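Local structure of repressor protein (Enterobacteria phage N15, 2HIN) at residues K15-G19 and V20-P24. The protein probably binds operator DNA as a homodimeric helix-turn-helix repressor, an ortholog of lambda Cro with a different dimer interface. Sequence-based numbering, arbitrary orientation.
Sequences KAAVG and VGVTP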
loop_
_atom_site.group_PDB
_atom_site.type_symbol
_atom_site.label_atom_id
_atom_site.label_comp_id
_atom_site.label_asym_id
_atom_site.label_seq_id
_atom_site.Cartn_x
_atom_site.Cartn_y
_atom_site.Cartn_z
ATOM N N LYS A 15 -6.362 -5.973 17.761
ATOM C CA LYS A 15 -6.318 -6.917 16.644
ATOM C C LYS A 15 -6.010 -6.187 15.325
ATOM O O LYS A 15 -5.302 -6.726 14.486
ATOM C CB LYS A 15 -7.617 -7.685 16.555
ATOM C CG LYS A 15 -7.825 -8.647 17.710
ATOM C CD LYS A 15 -9.040 -9.511 17.462
ATOM C CE LYS A 15 -10.323 -8.875 17.876
ATOM N NZ LYS A 15 -11.413 -9.897 17.792
ATOM N N ALA A 16 -6.527 -4.974 15.161
ATOM C CA ALA A 16 -6.209 -4.184 13.974
ATOM C C ALA A 16 -4.719 -3.820 13.938
ATOM O O ALA A 16 -4.078 -3.897 12.885
ATOM C CB ALA A 16 -7.070 -2.928 13.924
ATOM N N ALA A 17 -4.167 -3.415 15.083
ATOM C CA ALA A 17 -2.758 -3.045 15.146
ATOM C C ALA A 17 -1.880 -4.216 14.749
ATOM O O ALA A 17 -0.958 -4.063 13.960
ATOM C CB ALA A 17 -2.444 -2.518 16.557
ATOM N N VAL A 18 -2.189 -5.392 15.275
ATOM C CA VAL A 18 -1.416 -6.581 14.903
ATOM C C VAL A 18 -1.602 -6.864 13.410
ATOM O O VAL A 18 -0.644 -7.157 12.698
ATOM C CB VAL A 18 -1.859 -7.825 15.715
ATOM C CG1 VAL A 18 -1.274 -9.115 15.116
ATOM C CG2 VAL A 18 -1.491 -7.664 17.183
ATOM N N GLY A 19 -2.826 -6.752 12.908
ATOM C CA GLY A 19 -3.099 -7.054 11.498
ATOM C C GLY A 19 -2.367 -6.166 10.523
ATOM O O GLY A 19 -1.943 -6.612 9.446
ATOM N N VAL A 20 -2.212 -4.901 10.891
ATOM C CA VAL A 20 -1.605 -3.933 9.994
ATOM C C VAL A 20 -0.156 -3.572 10.398
ATOM O O VAL A 20 0.450 -2.681 9.807
ATOM C CB VAL A 20 -2.494 -2.650 9.845
ATOM C CG1 VAL A 20 -3.972 -3.006 9.652
ATOM C CG2 VAL A 20 -2.329 -1.726 11.027
ATOM N N GLY A 21 0.402 -4.234 11.412
ATOM C CA GLY A 21 1.804 -4.002 11.762
ATOM C C GLY A 21 2.122 -2.657 12.377
ATOM O O GLY A 21 3.191 -2.115 12.119
ATOM N N VAL A 22 1.223 -2.118 13.209
ATOM C CA VAL A 22 1.462 -0.834 13.900
ATOM C C VAL A 22 1.167 -0.999 15.374
ATOM O O VAL A 22 0.733 -2.055 15.820
ATOM C CB VAL A 22 0.615 0.308 13.289
ATOM C CG1 VAL A 22 0.983 0.449 11.788
ATOM C CG2 VAL A 22 -0.887 0.085 13.510
ATOM N N THR A 23 1.422 0.049 16.138
ATOM C CA THR A 23 1.074 0.041 17.558
ATOM C C THR A 23 -0.424 0.317 17.734
ATOM O O THR A 23 -1.045 1.034 16.944
ATOM C CB THR A 23 1.863 1.101 18.349
ATOM O OG1 THR A 23 1.498 2.396 17.847
ATOM C CG2 THR A 23 3.389 0.885 18.261
ATOM N N PRO A 24 -0.997 -0.165 18.842
ATOM C CA PRO A 24 -2.365 0.246 19.154
ATOM C C PRO A 24 -2.506 1.758 19.256
ATOM O O PRO A 24 -3.520 2.313 18.826
ATOM C CB PRO A 24 -2.621 -0.444 20.497
ATOM C CG PRO A 24 -1.763 -1.669 20.434
ATOM C CD PRO A 24 -0.504 -1.179 19.781
#
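Val-20 N donates to Ala-16 O over 2.9 Å, a regular i to i-4 helical bond. One residue on, Ala-17 O accepts from Val-22 N at 3.0 Å. Nested inside this second bond, Gly-21 N makes a longer, weak bond to Val-18 O, 3.4 Å. The bond from Val-22 back to Ala-17 and the weak one inside it close a Schellman motif, in which Gly-21 leaves the helix with positive phi (70°), a conformation that glycine adopts readily. This is the turn of the helix-turn-helix: helix 13-20 ends here and helix 24-33 begins at Pro-24, with Thr-23 as N-cap, its OG1 bonded to Ala-26 N. The methyl of Ala-17 fills the inside of the bend. Its CB comes within 3.3 Å of Val-22 O. The same CB lies 3.6 Å from Pro-24 N, packs against the pyrrolidine ring near CG and CD, and also touches Val-27. Chi1 of Val-22 (-59°) puts CG1 beside the backbone N and anti to the carbonyl carbon, which leaves CG2 between N and carbonyl carbon, 4.0 Å from Ala-17 CA. Val-20, modelled in two conformers, sends its buried side chain into the core, where it joins Leu-6 and Phe-10 of helix 3-10, Trp-30 of helix 24-33 and Ile-44 of helix 38-47.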